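Long-range contact in phosphoenolpyruvate-protein phosphotransferase (Coxiella burnetii, PDB 3TRC), which probably transfers a phosphoryl group from phosphoenolpyruvate to a histidine of a partner protein, the piece here being its GAF domain: residues 83-96 with 112-126. Residues are numbered along the deposited sequence; the frame is centred on the assembly and turned at random.
Sequences VGEREEPINLADAP and YHGFLGIPIIEQGEL. With NA (sodium ion), chain C.
Ile90 and Leu92 dock against Gly117 and Phe115 in the way an edge strand joins a GAF-domain sheet: strand 90-92 runs antiparallel to 114-122 as an outermost strand of the sheet within this chain. Two reciprocal pairs of backbone hydrogen bonds hold it, Ile90 with Gly117 and Leu92 with Phe115.

Beyond the strand, Ala95 N donates an almost straight bond to His113 O (2.8 Å, 179°). Asp94 and His113 lie side by side, and the ND1-H of His113 donates a hydrogen bond to Asp94 OD1 (2.7 Å), in the plane of the imidazole but from above the carboxylate plane; the two planes are 70° apart.

Apolar packing takes over on the side of the sheet where helix 78-86 lies. Phe115 CB is 3.6 Å from Ala95 CB; with CG anti to the backbone N (chi1 177°), the Phe115 ring lies with its edge toward Val83 CG2. Val83 CG1 rests 3.7 Å from Pro119 CD, while Val83 CG2 packs 3.9 Å from Gly117 CA, a close approach that the bare glycine permits. Farther along, Ile121 CD1 reaches Glu87 CB at 3.7 Å, the two side chains crossing at about a right angle.

Just before Glu87, Glu85 OE2 binds the sodium ion at 2.9 Å, with Tyr55 OH and Gly81 O among its other ligands. Water completes the far end: each carboxylate oxygen of Glu87 receives a bond from a different water, and both waters also donate to Gly124 O. Direct bonds at the His113 end thus give way to solvent-mediated ones, consistent with a more hydrated junction at the hairpin turn.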
loop_
_atom_site.group_PDB
_atom_site.type_symbol
_atom_site.label_atom_id
_atom_site.label_comp_id
_atom_site.label_asym_id
_atom_site.label_seq_id
_atom_site.Cartn_x
_atom_site.Cartn_y
_atom_site.Cartn_z
ATOM N N VAL A 83 -0.120 19.139 12.998
ATOM C CA VAL A 83 -0.299 17.796 12.453
ATOM C C VAL A 83 0.647 16.812 13.150
ATOM O O VAL A 83 0.247 15.721 13.550
ATOM C CB VAL A 83 -0.003 17.745 10.941
ATOM C CG1 VAL A 83 -0.074 16.309 10.435
ATOM C CG2 VAL A 83 -0.952 18.660 10.165
ATOM N N GLY A 84 1.907 17.208 13.299
ATOM C CA GLY A 84 2.886 16.336 13.927
ATOM C C GLY A 84 2.583 15.990 15.377
ATOM O O GLY A 84 2.832 14.873 15.822
ATOM N N GLU A 85 2.054 16.950 16.125
ATOM C CA GLU A 85 1.772 16.724 17.537
ATOM C C GLU A 85 0.465 15.978 17.759
ATOM O O GLU A 85 0.343 15.192 18.693
ATOM C CB GLU A 85 1.765 18.045 18.302
ATOM C CG GLU A 85 3.111 18.733 18.308
ATOM C CD GLU A 85 4.212 17.876 18.902
ATOM O OE1 GLU A 85 3.964 17.171 19.903
ATOM O OE2 GLU A 85 5.343 17.913 18.382
ATOM N N ARG A 86 -0.515 16.226 16.902
ATOM C CA ARG A 86 -1.773 15.502 17.006
ATOM C C ARG A 86 -1.620 14.052 16.562
ATOM O O ARG A 86 -2.364 13.173 17.005
ATOM C CB ARG A 86 -2.856 16.177 16.172
ATOM C CG ARG A 86 -3.375 17.470 16.765
ATOM C CD ARG A 86 -4.663 17.868 16.077
ATOM N NE ARG A 86 -5.095 19.208 16.453
ATOM C CZ ARG A 86 -6.043 19.883 15.815
ATOM N NH1 ARG A 86 -6.647 19.340 14.766
ATOM N NH2 ARG A 86 -6.378 21.100 16.219
ATOM N N GLU A 87 -0.655 13.810 15.680
ATOM C CA GLU A 87 -0.510 12.512 15.036
ATOM C C GLU A 87 -1.834 12.094 14.396
ATOM O O GLU A 87 -2.195 10.922 14.398
ATOM C CB GLU A 87 0.006 11.461 16.027
ATOM C CG GLU A 87 1.421 11.760 16.510
ATOM C CD GLU A 87 2.022 10.661 17.358
ATOM O OE1 GLU A 87 1.309 9.692 17.694
ATOM O OE2 GLU A 87 3.222 10.770 17.692
ATOM N N GLU A 88 -2.543 13.083 13.857
ATOM C CA GLU A 88 -3.801 12.880 13.144
ATOM C C GLU A 88 -3.813 13.800 11.940
ATOM O O GLU A 88 -3.159 14.844 11.950
ATOM C CB GLU A 88 -4.999 13.276 14.005
ATOM C CG GLU A 88 -5.146 12.584 15.336
ATOM C CD GLU A 88 -6.283 13.192 16.144
ATOM O OE1 GLU A 88 -6.833 14.227 15.702
ATOM O OE2 GLU A 88 -6.627 12.641 17.211
ATOM N N PRO A 89 -4.570 13.435 10.896
ATOM C CA PRO A 89 -4.672 14.361 9.767
ATOM C C PRO A 89 -5.390 15.658 10.130
ATOM O O PRO A 89 -6.298 15.669 10.967
ATOM C CB PRO A 89 -5.491 13.570 8.736
ATOM C CG PRO A 89 -5.299 12.136 9.117
ATOM C CD PRO A 89 -5.193 12.134 10.610
ATOM N N ILE A 90 -4.967 16.748 9.501
ATOM C CA ILE A 90 -5.700 18.002 9.548
ATOM C C ILE A 90 -6.124 18.327 8.119
ATOM O O ILE A 90 -5.291 18.440 7.217
ATOM C CB ILE A 90 -4.862 19.149 10.148
ATOM C CG1 ILE A 90 -4.435 18.799 11.578
ATOM C CG2 ILE A 90 -5.659 20.447 10.140
ATOM C CD1 ILE A 90 -3.664 19.910 12.283
ATOM N N ASN A 91 -7.432 18.447 7.921
ATOM C CA ASN A 91 -8.038 18.618 6.604
ATOM C C ASN A 91 -8.888 19.884 6.627
ATOM O O ASN A 91 -9.926 19.931 7.298
ATOM C CB ASN A 91 -8.907 17.390 6.321
ATOM C CG ASN A 91 -9.413 17.320 4.892
ATOM O OD1 ASN A 91 -9.451 18.311 4.175
ATOM N ND2 ASN A 91 -9.823 16.122 4.482
ATOM N N LEU A 92 -8.448 20.913 5.910
ATOM C CA LEU A 92 -9.095 22.223 5.970
ATOM C C LEU A 92 -9.403 22.771 4.583
ATOM O O LEU A 92 -8.697 22.478 3.621
ATOM C CB LEU A 92 -8.190 23.214 6.705
ATOM C CG LEU A 92 -7.690 22.775 8.079
ATOM C CD1 LEU A 92 -6.556 23.674 8.565
ATOM C CD2 LEU A 92 -8.833 22.742 9.076
ATOM N N ALA A 93 -10.445 23.591 4.492
ATOM C CA ALA A 93 -10.787 24.258 3.242
ATOM C C ALA A 93 -9.998 25.554 3.046
ATOM O O ALA A 93 -9.751 25.971 1.916
ATOM C CB ALA A 93 -12.277 24.541 3.181
ATOM N N ASP A 94 -9.607 26.190 4.145
ATOM C CA ASP A 94 -8.872 27.451 4.057
ATOM C C ASP A 94 -7.827 27.566 5.168
ATOM O O ASP A 94 -8.064 28.202 6.201
ATOM C CB ASP A 94 -9.847 28.631 4.117
ATOM C CG ASP A 94 -9.339 29.856 3.376
ATOM O OD1 ASP A 94 -8.116 29.973 3.149
ATOM O OD2 ASP A 94 -10.173 30.719 3.030
ATOM N N ALA A 95 -6.667 26.958 4.936
ATOM C CA ALA A 95 -5.602 26.893 5.935
ATOM C C ALA A 95 -5.191 28.242 6.531
ATOM O O ALA A 95 -4.990 28.338 7.735
ATOM C CB ALA A 95 -4.373 26.166 5.368
ATOM N N PRO A 96 -5.051 29.283 5.692
ATOM C CA PRO A 96 -4.612 30.573 6.236
ATOM C C PRO A 96 -5.537 31.135 7.314
ATOM O O PRO A 96 -5.099 31.983 8.094
ATOM C CB PRO A 96 -4.599 31.481 5.006
ATOM C CG PRO A 96 -4.310 30.545 3.875
ATOM C CD PRO A 96 -5.100 29.304 4.218
ATOM N N TYR A 112 -2.222 29.158 -1.610
ATOM C CA TYR A 112 -3.019 27.953 -1.400
ATOM C C TYR A 112 -4.032 28.145 -0.286
ATOM O O TYR A 112 -3.863 28.995 0.592
ATOM C CB TYR A 112 -2.128 26.747 -1.092
ATOM C CG TYR A 112 -1.078 26.511 -2.140
ATOM C CD1 TYR A 112 -1.431 26.157 -3.436
ATOM C CD2 TYR A 112 0.271 26.649 -1.842
ATOM C CE1 TYR A 112 -0.472 25.945 -4.405
ATOM C CE2 TYR A 112 1.237 26.436 -2.803
ATOM C CZ TYR A 112 0.864 26.087 -4.081
ATOM O OH TYR A 112 1.832 25.879 -5.037
ATOM N N HIS A 113 -5.093 27.350 -0.332
ATOM C CA HIS A 113 -6.137 27.427 0.674
ATOM C C HIS A 113 -6.467 26.046 1.214
ATOM O O HIS A 113 -6.229 25.771 2.387
ATOM C CB HIS A 113 -7.369 28.135 0.109
ATOM C CG HIS A 113 -7.120 29.573 -0.220
ATOM N ND1 HIS A 113 -7.301 30.586 0.697
ATOM C CD2 HIS A 113 -6.663 30.165 -1.349
ATOM C CE1 HIS A 113 -6.987 31.742 0.141
ATOM N NE2 HIS A 113 -6.595 31.516 -1.100
ATOM N N GLY A 114 -6.995 25.173 0.359
ATOM C CA GLY A 114 -7.260 23.799 0.754
ATOM C C GLY A 114 -5.985 23.149 1.259
ATOM O O GLY A 114 -4.920 23.354 0.683
ATOM N N PHE A 115 -6.098 22.359 2.325
ATOM C CA PHE A 115 -4.929 21.825 3.034
ATOM C C PHE A 115 -5.215 20.435 3.587
ATOM O O PHE A 115 -6.236 20.210 4.239
ATOM C CB PHE A 115 -4.554 22.772 4.187
ATOM C CG PHE A 115 -3.410 22.296 5.052
ATOM C CD1 PHE A 115 -3.631 21.435 6.123
ATOM C CD2 PHE A 115 -2.122 22.771 4.840
ATOM C CE1 PHE A 115 -2.577 21.021 6.939
ATOM C CE2 PHE A 115 -1.061 22.361 5.650
ATOM C CZ PHE A 115 -1.291 21.487 6.701
ATOM N N LEU A 116 -4.320 19.495 3.314
ATOM C CA LEU A 116 -4.377 18.197 3.977
ATOM C C LEU A 116 -2.996 17.862 4.503
ATOM O O LEU A 116 -2.060 17.658 3.729
ATOM C CB LEU A 116 -4.858 17.103 3.018
ATOM C CG LEU A 116 -4.899 15.679 3.586
ATOM C CD1 LEU A 116 -5.795 15.611 4.817
ATOM C CD2 LEU A 116 -5.378 14.698 2.517
ATOM N N GLY A 117 -2.872 17.825 5.826
ATOM C CA GLY A 117 -1.614 17.479 6.463
ATOM C C GLY A 117 -1.740 16.132 7.131
ATOM O O GLY A 117 -2.667 15.901 7.905
ATOM N N ILE A 118 -0.807 15.237 6.824
ATOM C CA ILE A 118 -0.883 13.853 7.264
ATOM C C ILE A 118 0.400 13.417 7.964
ATOM O O ILE A 118 1.494 13.532 7.409
ATOM C CB ILE A 118 -1.161 12.933 6.058
ATOM C CG1 ILE A 118 -2.525 13.273 5.460
ATOM C CG2 ILE A 118 -1.085 11.468 6.450
ATOM C CD1 ILE A 118 -2.957 12.330 4.402
ATOM N N PRO A 119 0.274 12.910 9.191
ATOM C CA PRO A 119 1.473 12.470 9.901
ATOM C C PRO A 119 1.991 11.171 9.306
ATOM O O PRO A 119 1.213 10.282 8.948
ATOM C CB PRO A 119 0.971 12.256 11.332
ATOM C CG PRO A 119 -0.468 11.915 11.165
ATOM C CD PRO A 119 -0.952 12.692 9.978
ATOM N N ILE A 120 3.308 11.084 9.171
ATOM C CA ILE A 120 3.940 9.867 8.680
ATOM C C ILE A 120 4.502 9.145 9.886
ATOM O O ILE A 120 5.483 9.588 10.480
ATOM C CB ILE A 120 5.054 10.177 7.667
ATOM C CG1 ILE A 120 4.475 10.945 6.466
ATOM C CG2 ILE A 120 5.732 8.887 7.217
ATOM C CD1 ILE A 120 5.513 11.401 5.444
ATOM N N ILE A 121 3.854 8.045 10.259
ATOM C CA ILE A 121 4.127 7.377 11.521
ATOM C C ILE A 121 4.464 5.911 11.292
ATOM O O ILE A 121 3.730 5.190 10.617
ATOM C CB ILE A 121 2.902 7.460 12.466
ATOM C CG1 ILE A 121 2.490 8.918 12.678
ATOM C CG2 ILE A 121 3.196 6.767 13.796
ATOM C CD1 ILE A 121 1.143 9.092 13.353
ATOM N N GLU A 122 5.589 5.487 11.852
ATOM C CA GLU A 122 6.004 4.097 11.780
ATOM C C GLU A 122 5.871 3.487 13.161
ATOM O O GLU A 122 6.613 3.841 14.074
ATOM C CB GLU A 122 7.448 3.995 11.296
ATOM C CG GLU A 122 8.048 2.603 11.416
ATOM C CD GLU A 122 7.475 1.626 10.409
ATOM O OE1 GLU A 122 6.724 2.063 9.509
ATOM O OE2 GLU A 122 7.779 0.420 10.519
ATOM N N GLN A 123 4.910 2.580 13.308
ATOM C CA GLN A 123 4.663 1.915 14.584
ATOM C C GLN A 123 4.687 2.875 15.772
ATOM O O GLN A 123 5.380 2.633 16.757
ATOM C CB GLN A 123 5.676 0.791 14.802
ATOM C CG GLN A 123 5.521 -0.368 13.840
ATOM C CD GLN A 123 6.378 -1.555 14.226
ATOM O OE1 GLN A 123 5.932 -2.699 14.174
ATOM N NE2 GLN A 123 7.619 -1.288 14.619
ATOM N N GLY A 124 3.934 3.966 15.671
ATOM C CA GLY A 124 3.814 4.914 16.765
ATOM C C GLY A 124 4.883 5.990 16.837
ATOM O O GLY A 124 4.798 6.896 17.670
ATOM N N GLU A 125 5.891 5.899 15.974
ATOM C CA GLU A 125 6.954 6.899 15.936
ATOM C C GLU A 125 6.765 7.847 14.752
ATOM O O GLU A 125 6.767 7.408 13.605
ATOM C CB GLU A 125 8.323 6.222 15.834
ATOM C CG GLU A 125 9.499 7.192 15.840
ATOM C CD GLU A 125 10.837 6.516 15.577
ATOM O OE1 GLU A 125 10.859 5.288 15.341
ATOM O OE2 GLU A 125 11.872 7.217 15.601
ATOM N N LEU A 126 6.608 9.140 15.030
ATOM C CA LEU A 126 6.490 10.143 13.967
ATOM C C LEU A 126 7.799 10.298 13.201
ATOM O O LEU A 126 8.834 10.608 13.789
ATOM C CB LEU A 126 6.079 11.502 14.536
ATOM C CG LEU A 126 5.848 12.595 13.492
ATOM C CD1 LEU A 126 4.538 12.335 12.756
ATOM C CD2 LEU A 126 5.850 13.982 14.128
HETATM NA NA NA C . 5.294 18.985 15.724
HETATM O O HOH W 1 5.577 9.533 17.755
HETATM O O HOH W 2 2.577 7.718 19.223
#